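Local coordinates for putatuve endo-xylanase (Clostridium stercorarium, PDB 1O8P), which probably binds xylan, and perhaps cellulose, as the family 6 carbohydrate-binding module of a putative endo-xylanase, at residues 77-82 with 139-144; 104-109 with 116-121; 87-92 with 131-136. All blocks are in the same frame, centred on the assembly; numbering follows the deposited sequence.

Contact 1 (77-82 with 139-144); sequences VTARVA and VNVDWF. With CA (calcium ion), chain B.
The aliphatic part of Arg80 lies across the indole of Trp143: CB sits over the middle of one face, 3.9 Å from the centroid of the six-membered ring in a CH-pi contact, and CD passes near NE1. CG of Arg80 is anti to the backbone N (chi1 -171°) and the chain runs extended to NE. Beyond it the guanidinium reaches Asp142, where NH1 meets OD2 at 2.6 Å in a salt bridge whose hydrogen bond is bent, 134° at the hydrogen. OD2 takes it on its anti side, somewhat out of the carboxylate plane, and the two flat groups are turned 69° against each other. The other carboxylate oxygen, OD1 of Asp142, binds the calcium ion at 2.4 Å, and the backbone O of the same residue binds it at 2.5 Å. Arg80 is thus a second-shell residue that holds the carboxylate of a first-shell ligand; the arginine and the calcium ion would both be expected to favour the carboxylate form of Asp142. Gln30, Glu32 and Ser52 bind the same ion, together with water. Backbone bonds tie the antiparallel strands beneath, among them Asn140 N to Ala82 O at 2.8 Å. On the face opposite Arg80 and Trp143, Val81 and Val141 lie side by side, CG1 to CG1, and Ala79 CB meets Phe144 CB at 4.0 Å. Strand 74-82 lies between strands 140-147 and 116-125 in a four-stranded antiparallel sheet; Val77 and Ala79 pack on Ile104, and Val81 on Val106, of strand 100-106, while Phe144 reaches Ile131 and Leu133 of strand 128-135.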
loop_
_atom_site.group_PDB
_atom_site.type_symbol
_atom_site.label_atom_id
_atom_site.label_comp_id
_atom_site.label_asym_id
_atom_site.label_seq_id
_atom_site.Cartn_x
_atom_site.Cartn_y
_atom_site.Cartn_z
ATOM N N VAL A 77 0.158 -5.258 -8.482
ATOM C CA VAL A 77 0.383 -4.966 -7.060
ATOM C C VAL A 77 -0.515 -5.878 -6.252
ATOM O O VAL A 77 -1.618 -6.210 -6.711
ATOM C CB VAL A 77 0.106 -3.502 -6.673
ATOM C CG1 VAL A 77 -1.370 -3.060 -6.983
ATOM C CG2 VAL A 77 0.457 -3.253 -5.191
ATOM N N THR A 78 -0.004 -6.290 -5.085
ATOM C CA THR A 78 -0.705 -7.103 -4.111
ATOM C C THR A 78 -0.586 -6.468 -2.735
ATOM O O THR A 78 0.506 -6.127 -2.316
ATOM C CB THR A 78 -0.105 -8.532 -4.069
ATOM O OG1 THR A 78 -0.292 -9.152 -5.343
ATOM C CG2 THR A 78 -0.884 -9.438 -3.099
ATOM N N ALA A 79 -1.699 -6.318 -2.017
ATOM C CA ALA A 79 -1.647 -5.841 -0.619
ATOM C C ALA A 79 -2.278 -6.873 0.336
ATOM O O ALA A 79 -3.238 -7.566 -0.040
ATOM C CB ALA A 79 -2.327 -4.441 -0.500
ATOM N N ARG A 80 -1.728 -7.002 1.545
ATOM C CA ARG A 80 -2.302 -7.882 2.575
ATOM C C ARG A 80 -3.092 -6.958 3.448
ATOM O O ARG A 80 -2.510 -6.059 4.085
ATOM C CB ARG A 80 -1.228 -8.586 3.412
ATOM C CG ARG A 80 -1.801 -9.667 4.328
ATOM C CD ARG A 80 -0.775 -10.554 5.046
ATOM N NE ARG A 80 -1.365 -11.533 5.984
ATOM C CZ ARG A 80 -1.417 -11.408 7.355
ATOM N NH1 ARG A 80 -0.976 -10.317 7.990
ATOM N NH2 ARG A 80 -1.957 -12.388 8.106
ATOM N N VAL A 81 -4.415 -7.127 3.428
ATOM C CA VAL A 81 -5.328 -6.101 3.967
ATOM C C VAL A 81 -6.459 -6.741 4.795
ATOM O O VAL A 81 -6.807 -7.902 4.593
ATOM C CB VAL A 81 -5.939 -5.218 2.840
ATOM C CG1 VAL A 81 -4.873 -4.325 2.165
ATOM C CG2 VAL A 81 -6.591 -6.091 1.806
ATOM N N ALA A 82 -6.996 -6.003 5.755
ATOM C CA ALA A 82 -8.211 -6.436 6.473
ATOM C C ALA A 82 -9.158 -5.271 6.504
ATOM O O ALA A 82 -8.721 -4.132 6.722
ATOM C CB ALA A 82 -7.879 -6.830 7.907
ATOM N N VAL A 139 -9.398 0.634 6.347
ATOM C CA VAL A 139 -8.742 -0.598 5.919
ATOM C C VAL A 139 -7.447 -0.732 6.759
ATOM O O VAL A 139 -6.853 0.260 7.155
ATOM C CB VAL A 139 -8.429 -0.603 4.365
ATOM C CG1 VAL A 139 -7.426 0.539 3.981
ATOM C CG2 VAL A 139 -7.954 -2.032 3.835
ATOM N N ASN A 140 -7.061 -1.955 7.082
ATOM C CA ASN A 140 -5.727 -2.198 7.651
ATOM C C ASN A 140 -4.808 -2.796 6.595
ATOM O O ASN A 140 -5.224 -3.638 5.821
ATOM C CB ASN A 140 -5.800 -3.127 8.849
ATOM C CG ASN A 140 -6.438 -2.473 10.078
ATOM O OD1 ASN A 140 -6.508 -3.094 11.113
ATOM N ND2 ASN A 140 -6.879 -1.225 9.973
ATOM N N VAL A 141 -3.553 -2.336 6.566
ATOM C CA VAL A 141 -2.599 -2.770 5.573
ATOM C C VAL A 141 -1.347 -3.265 6.284
ATOM O O VAL A 141 -0.703 -2.511 7.012
ATOM C CB VAL A 141 -2.234 -1.670 4.568
ATOM C CG1 VAL A 141 -1.482 -2.296 3.344
ATOM C CG2 VAL A 141 -3.495 -0.856 4.114
ATOM N N ASP A 142 -1.043 -4.549 6.086
ATOM C CA ASP A 142 0.134 -5.182 6.674
ATOM C C ASP A 142 1.313 -4.825 5.757
ATOM O O ASP A 142 2.263 -4.204 6.195
ATOM C CB ASP A 142 -0.097 -6.698 6.756
ATOM C CG ASP A 142 1.028 -7.432 7.389
ATOM O OD1 ASP A 142 2.082 -6.831 7.757
ATOM O OD2 ASP A 142 0.947 -8.657 7.544
ATOM N N TRP A 143 1.213 -5.186 4.475
ATOM C CA TRP A 143 2.270 -4.910 3.511
ATOM C C TRP A 143 1.692 -4.882 2.131
ATOM O O TRP A 143 0.521 -5.255 1.930
ATOM C CB TRP A 143 3.430 -5.935 3.581
ATOM C CG TRP A 143 3.043 -7.382 3.592
ATOM C CD1 TRP A 143 3.106 -8.244 4.675
ATOM C CD2 TRP A 143 2.586 -8.182 2.478
ATOM N NE1 TRP A 143 2.712 -9.510 4.303
ATOM C CE2 TRP A 143 2.381 -9.508 2.967
ATOM C CE3 TRP A 143 2.344 -7.924 1.116
ATOM C CZ2 TRP A 143 1.913 -10.564 2.139
ATOM C CZ3 TRP A 143 1.861 -8.955 0.292
ATOM C CH2 TRP A 143 1.664 -10.269 0.801
ATOM N N PHE A 144 2.527 -4.437 1.185
ATOM C CA PHE A 144 2.200 -4.467 -0.241
ATOM C C PHE A 144 3.443 -4.779 -1.054
ATOM O O PHE A 144 4.578 -4.608 -0.588
ATOM C CB PHE A 144 1.450 -3.186 -0.718
ATOM C CG PHE A 144 2.284 -1.929 -0.755
ATOM C CD1 PHE A 144 2.602 -1.239 0.432
ATOM C CD2 PHE A 144 2.703 -1.392 -1.963
ATOM C CE1 PHE A 144 3.372 -0.063 0.426
ATOM C CE2 PHE A 144 3.470 -0.189 -1.968
ATOM C CZ PHE A 144 3.796 0.462 -0.778
HETATM CA CA CA B . 3.505 -4.973 8.240
HETATM O O HOH W 1 4.961 -6.097 9.867
#

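Contact 2 (104-109 with 116-121); sequences IYVGST and RDVSAT
Ile104 and Val118 make the closest side-chain contact here, methyl against methyl, with CG2 of Ile104 3.6 Å from CG1 of Val118. That same CG1 also lies 3.5 Å from the carbonyl O of Tyr105; being anti to the backbone N (chi1 -176°), it reaches both the isoleucine branch and the backbone next to it. Two residues on from Val118, Ala120 faces Ile104, its CB 4.0 Å from Ile104 CA and slightly farther from CG1. Val106 adds a looser touch, its CG1 to CG2 of Val118 at 4.5 Å. At the far end CG2 of Thr109 packs against CB and CG of Arg116, 4.0 Å from CG, where the arginine chain bends at chi2. OG1 of Thr109 turns to other partners, bonding to Thr114 O and Thr83 N. Behind this layer, each strand is held by a different neighbour: Ile104 and Val106 bond through the backbone to Ile89 and Thr87, whereas Val118 and Arg116 bond to Ala79 and Val81. The strands lie in different sheets, and the N-to-C directions of the short segments 104-106 and 116-121 differ by 147°. Between them the sheets meet through dispersion contacts of Ile104, Val106, Val118 and Ala120, and the polar link of their backbones is made by a water, which accepts from Tyr105 N at 3.1 Å and donates to Ser119 O at 2.7 Å.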
loop_
_atom_site.group_PDB
_atom_site.type_symbol
_atom_site.label_atom_id
_atom_site.label_comp_id
_atom_site.label_asym_id
_atom_site.label_seq_id
_atom_site.Cartn_x
_atom_site.Cartn_y
_atom_site.Cartn_z
ATOM N N ILE A 104 -6.614 -0.830 -6.090
ATOM C CA ILE A 104 -6.953 -2.095 -5.434
ATOM C C ILE A 104 -8.369 -1.977 -4.849
ATOM O O ILE A 104 -8.613 -1.120 -4.033
ATOM C CB ILE A 104 -5.931 -2.424 -4.278
ATOM C CG1 ILE A 104 -4.475 -2.259 -4.755
ATOM C CG2 ILE A 104 -6.178 -3.834 -3.765
ATOM C CD1 ILE A 104 -3.428 -2.662 -3.692
ATOM N N TYR A 105 -9.269 -2.878 -5.245
ATOM C CA TYR A 105 -10.655 -2.884 -4.780
ATOM C C TYR A 105 -10.719 -3.892 -3.669
ATOM O O TYR A 105 -10.653 -5.080 -3.897
ATOM C CB TYR A 105 -11.629 -3.250 -5.937
ATOM C CG TYR A 105 -11.701 -2.112 -6.925
ATOM C CD1 TYR A 105 -12.548 -1.018 -6.701
ATOM C CD2 TYR A 105 -10.873 -2.090 -8.038
ATOM C CE1 TYR A 105 -12.556 0.074 -7.565
ATOM C CE2 TYR A 105 -10.878 -1.016 -8.908
ATOM C CZ TYR A 105 -11.713 0.060 -8.660
ATOM O OH TYR A 105 -11.708 1.113 -9.521
ATOM N N VAL A 106 -10.806 -3.404 -2.445
ATOM C CA VAL A 106 -10.768 -4.292 -1.305
ATOM C C VAL A 106 -12.211 -4.552 -0.830
ATOM O O VAL A 106 -12.905 -3.615 -0.402
ATOM C CB VAL A 106 -9.913 -3.719 -0.164
ATOM C CG1 VAL A 106 -9.770 -4.779 0.924
ATOM C CG2 VAL A 106 -8.546 -3.236 -0.678
ATOM N N GLY A 107 -12.661 -5.807 -0.949
ATOM C CA GLY A 107 -13.905 -6.224 -0.332
ATOM C C GLY A 107 -13.746 -6.547 1.149
ATOM O O GLY A 107 -12.637 -6.830 1.631
ATOM N N SER A 108 -14.858 -6.534 1.878
ATOM C CA SER A 108 -14.825 -6.887 3.282
ATOM C C SER A 108 -14.210 -8.295 3.477
ATOM O O SER A 108 -14.523 -9.225 2.717
ATOM C CB SER A 108 -16.240 -6.822 3.879
ATOM O OG SER A 108 -16.253 -7.499 5.109
ATOM N N THR A 109 -13.293 -8.400 4.448
ATOM C CA THR A 109 -12.697 -9.650 4.877
ATOM C C THR A 109 -13.404 -10.204 6.141
ATOM O O THR A 109 -13.050 -11.283 6.643
ATOM C CB THR A 109 -11.157 -9.494 5.144
ATOM O OG1 THR A 109 -10.924 -8.545 6.207
ATOM C CG2 THR A 109 -10.459 -8.881 3.958
ATOM N N ARG A 116 -6.315 -10.698 4.048
ATOM C CA ARG A 116 -6.346 -11.381 2.771
ATOM C C ARG A 116 -5.430 -10.629 1.804
ATOM O O ARG A 116 -5.231 -9.408 1.940
ATOM C CB ARG A 116 -7.781 -11.418 2.207
ATOM C CG ARG A 116 -8.735 -12.376 2.946
ATOM C CD ARG A 116 -8.126 -13.734 3.352
ATOM N NE ARG A 116 -9.100 -14.556 4.066
ATOM C CZ ARG A 116 -8.908 -15.125 5.258
ATOM N NH1 ARG A 116 -7.750 -14.989 5.909
ATOM N NH2 ARG A 116 -9.888 -15.845 5.801
ATOM N N ASP A 117 -4.880 -11.366 0.838
ATOM C CA ASP A 117 -4.047 -10.772 -0.221
ATOM C C ASP A 117 -4.952 -10.344 -1.351
ATOM O O ASP A 117 -5.702 -11.170 -1.883
ATOM C CB ASP A 117 -3.040 -11.767 -0.741
ATOM C CG ASP A 117 -1.962 -12.042 0.240
ATOM O OD1 ASP A 117 -1.984 -11.483 1.359
ATOM O OD2 ASP A 117 -1.027 -12.808 -0.027
ATOM N N VAL A 118 -4.922 -9.051 -1.685
ATOM C CA VAL A 118 -5.762 -8.517 -2.742
ATOM C C VAL A 118 -4.881 -7.857 -3.815
ATOM O O VAL A 118 -4.032 -7.019 -3.496
ATOM C CB VAL A 118 -6.869 -7.534 -2.187
ATOM C CG1 VAL A 118 -7.805 -7.055 -3.321
ATOM C CG2 VAL A 118 -7.720 -8.214 -1.075
ATOM N N SER A 119 -5.086 -8.223 -5.075
ATOM C CA SER A 119 -4.241 -7.723 -6.178
ATOM C C SER A 119 -4.971 -6.823 -7.177
ATOM O O SER A 119 -6.196 -6.822 -7.257
ATOM C CB SER A 119 -3.577 -8.889 -6.949
ATOM O OG SER A 119 -2.841 -9.745 -6.088
ATOM N N ALA A 120 -4.196 -6.092 -7.971
ATOM C CA ALA A 120 -4.712 -5.253 -9.055
ATOM C C ALA A 120 -3.575 -5.126 -10.066
ATOM O O ALA A 120 -2.396 -5.227 -9.698
ATOM C CB ALA A 120 -5.128 -3.863 -8.536
ATOM N N THR A 121 -3.921 -4.906 -11.330
ATOM C CA THR A 121 -2.917 -4.523 -12.319
ATOM C C THR A 121 -2.580 -3.014 -12.139
ATOM O O THR A 121 -3.382 -2.238 -11.627
ATOM C CB THR A 121 -3.372 -4.782 -13.754
ATOM O OG1 THR A 121 -4.397 -3.829 -14.071
ATOM C CG2 THR A 121 -4.088 -6.160 -13.898
HETATM O O HOH W 2 -8.396 -5.269 -7.034
#

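Contact 3 (87-92 with 131-136); sequences TTIQVR and IVLVFS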
loop_
_atom_site.group_PDB
_atom_site.type_symbol
_atom_site.label_atom_id
_atom_site.label_comp_id
_atom_site.label_asym_id
_atom_site.label_seq_id
_atom_site.Cartn_x
_atom_site.Cartn_y
_atom_site.Cartn_z
ATOM N N THR A 87 -13.750 -1.077 0.067
ATOM C CA THR A 87 -13.009 0.159 -0.034
ATOM C C THR A 87 -11.941 0.001 -1.100
ATOM O O THR A 87 -11.812 -1.070 -1.714
ATOM C CB THR A 87 -12.481 0.573 1.375
ATOM O OG1 THR A 87 -11.900 1.866 1.284
ATOM C CG2 THR A 87 -11.349 -0.316 1.848
ATOM N N THR A 88 -11.212 1.073 -1.384
ATOM C CA THR A 88 -10.220 1.041 -2.445
ATOM C C THR A 88 -8.942 1.660 -1.906
ATOM O O THR A 88 -8.964 2.551 -1.003
ATOM C CB THR A 88 -10.668 1.862 -3.669
ATOM O OG1 THR A 88 -10.873 3.234 -3.263
ATOM C CG2 THR A 88 -12.006 1.412 -4.259
ATOM N N ILE A 89 -7.836 1.209 -2.484
ATOM C CA ILE A 89 -6.537 1.824 -2.266
ATOM C C ILE A 89 -6.017 2.221 -3.628
ATOM O O ILE A 89 -5.826 1.390 -4.494
ATOM C CB ILE A 89 -5.568 0.814 -1.583
ATOM C CG1 ILE A 89 -6.218 0.185 -0.340
ATOM C CG2 ILE A 89 -4.162 1.458 -1.337
ATOM C CD1 ILE A 89 -5.483 -1.009 0.289
ATOM N N GLN A 90 -5.809 3.509 -3.830
ATOM C CA GLN A 90 -5.183 3.978 -5.031
ATOM C C GLN A 90 -3.679 3.883 -4.869
ATOM O O GLN A 90 -3.144 4.132 -3.788
ATOM C CB GLN A 90 -5.588 5.424 -5.293
ATOM C CG GLN A 90 -7.011 5.522 -5.857
ATOM C CD GLN A 90 -7.401 6.947 -6.193
ATOM O OE1 GLN A 90 -6.782 7.888 -5.710
ATOM N NE2 GLN A 90 -8.411 7.106 -7.031
ATOM N N VAL A 91 -3.017 3.530 -5.965
ATOM C CA VAL A 91 -1.566 3.442 -6.044
ATOM C C VAL A 91 -1.103 4.516 -7.033
ATOM O O VAL A 91 -1.420 4.446 -8.216
ATOM C CB VAL A 91 -1.067 2.005 -6.443
ATOM C CG1 VAL A 91 0.459 1.953 -6.358
ATOM C CG2 VAL A 91 -1.689 0.928 -5.531
ATOM N N ARG A 92 -0.389 5.520 -6.526
ATOM C CA ARG A 92 -0.042 6.713 -7.296
ATOM C C ARG A 92 1.449 7.017 -7.254
ATOM O O ARG A 92 2.159 6.553 -6.353
ATOM C CB ARG A 92 -0.762 7.941 -6.744
ATOM C CG ARG A 92 -2.254 7.884 -6.736
ATOM C CD ARG A 92 -2.787 9.236 -6.729
ATOM N NE ARG A 92 -4.196 9.311 -7.003
ATOM C CZ ARG A 92 -4.725 9.947 -8.028
ATOM N NH1 ARG A 92 -3.968 10.550 -8.928
ATOM N NH2 ARG A 92 -6.030 9.954 -8.165
ATOM N N ILE A 131 6.106 6.046 -4.133
ATOM C CA ILE A 131 4.759 5.451 -4.209
ATOM C C ILE A 131 3.860 5.986 -3.102
ATOM O O ILE A 131 4.238 6.044 -1.923
ATOM C CB ILE A 131 4.787 3.878 -4.161
ATOM C CG1 ILE A 131 5.455 3.322 -5.412
ATOM C CG2 ILE A 131 3.327 3.283 -4.122
ATOM C CD1 ILE A 131 4.616 3.537 -6.739
ATOM N N VAL A 132 2.655 6.350 -3.509
ATOM C CA VAL A 132 1.628 6.819 -2.589
ATOM C C VAL A 132 0.401 5.908 -2.610
ATOM O O VAL A 132 -0.129 5.616 -3.664
ATOM C CB VAL A 132 1.240 8.301 -2.937
ATOM C CG1 VAL A 132 0.263 8.868 -1.913
ATOM C CG2 VAL A 132 2.537 9.142 -3.035
ATOM N N LEU A 133 -0.037 5.458 -1.429
ATOM C CA LEU A 133 -1.329 4.752 -1.264
ATOM C C LEU A 133 -2.377 5.759 -0.735
ATOM O O LEU A 133 -2.148 6.401 0.280
ATOM C CB LEU A 133 -1.171 3.582 -0.273
ATOM C CG LEU A 133 -0.040 2.590 -0.590
ATOM C CD1 LEU A 133 0.001 1.492 0.507
ATOM C CD2 LEU A 133 -0.252 1.967 -2.013
ATOM N N VAL A 134 -3.489 5.911 -1.450
ATOM C CA VAL A 134 -4.533 6.827 -1.083
ATOM C C VAL A 134 -5.754 5.981 -0.782
ATOM O O VAL A 134 -6.157 5.152 -1.590
ATOM C CB VAL A 134 -4.805 7.911 -2.193
ATOM C CG1 VAL A 134 -5.872 8.923 -1.726
ATOM C CG2 VAL A 134 -3.481 8.619 -2.615
ATOM N N PHE A 135 -6.320 6.195 0.405
ATOM C CA PHE A 135 -7.386 5.372 0.951
ATOM C C PHE A 135 -8.769 6.063 0.903
ATOM O O PHE A 135 -8.859 7.260 1.166
ATOM C CB PHE A 135 -7.040 5.054 2.398
ATOM C CG PHE A 135 -5.741 4.321 2.557
ATOM C CD1 PHE A 135 -5.651 2.971 2.258
ATOM C CD2 PHE A 135 -4.620 4.984 2.998
ATOM C CE1 PHE A 135 -4.450 2.278 2.407
ATOM C CE2 PHE A 135 -3.404 4.323 3.146
ATOM C CZ PHE A 135 -3.326 2.968 2.852
ATOM N N SER A 136 -9.821 5.303 0.575
ATOM C CA SER A 136 -11.183 5.854 0.425
ATOM C C SER A 136 -12.087 5.468 1.597
ATOM O O SER A 136 -13.274 5.809 1.674
ATOM C CB SER A 136 -11.796 5.477 -0.937
ATOM O OG SER A 136 -12.147 4.116 -0.968
HETATM O O HOH W 3 -8.542 5.485 -2.747
#
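Ile131 opens the walk with CG2 against CG1 of Val91, 3.9 Å away, on the face that turns into the sandwich. Val132 is next, joined to Arg92 by a pair of backbone hydrogen bonds, N to O each way. Leu133 returns to the inner face: its CB touches CG2 of Ile89, and its CD2 lies against CG2 of Val91 as the two side chains point the same way. Val134, on the outer face, bonds to Gln90 through both backbone polar atoms, N of Gln90 reaching O of Val134 at 2.8 Å, while its CB comes near OE1 of Gln90. That OE1 is gripped side-on by Arg92, whose NE and NH2 both donate to it at 3.2 and 3.3 Å from the same face of the amide; Arg92 NH1 also bonds to Gly98 O. Phe135 lies alongside Ile89, ring atom CE1 3.8 Å from CG2. Ser136 finishes with OG set between its backbone N and carbonyl carbon (chi1 73°), where it hydrogen-bonds to Thr88 OG1 at 2.8 Å and, at 3.2 Å, to Thr87 OG1. A water bonded to Thr88 OG1 also donates to Val134 O at 2.7 Å. Ile89, Val91, Leu133 and Phe135 face inward, and Gln90, Arg92, Val132 and Val134 lie on the other face, the alternation of a beta-sandwich sheet, here one sheet of the family 6 module.

How the contacts relate
The three contacts share one sandwich core. Contact 1 is about 8 Å from contact 2, centre to centre, and its strand 74-82 neighbours strand 116-125 in one sheet, where Thr78 OG1 lies 2.7 Å from Ser119 OG, probably as a hydrogen bond. Contact 3 belongs to the opposing sheet and shares it with strand 100-106 of contact 2, Val106 N lying 2.6 Å from Thr87 O, probably as a hydrogen bond. Between contacts 1 and 3 the link is apolar: Val141 CG2 packs on Phe135 CE1 at 3.7 Å. Contact 1 alone carries a calcium ligand; the side chains of Leu133 and Ile104 stand about 11 and 14 Å from the ion. Along the chain, contact 2 is nested within contact 3, and both within contact 1.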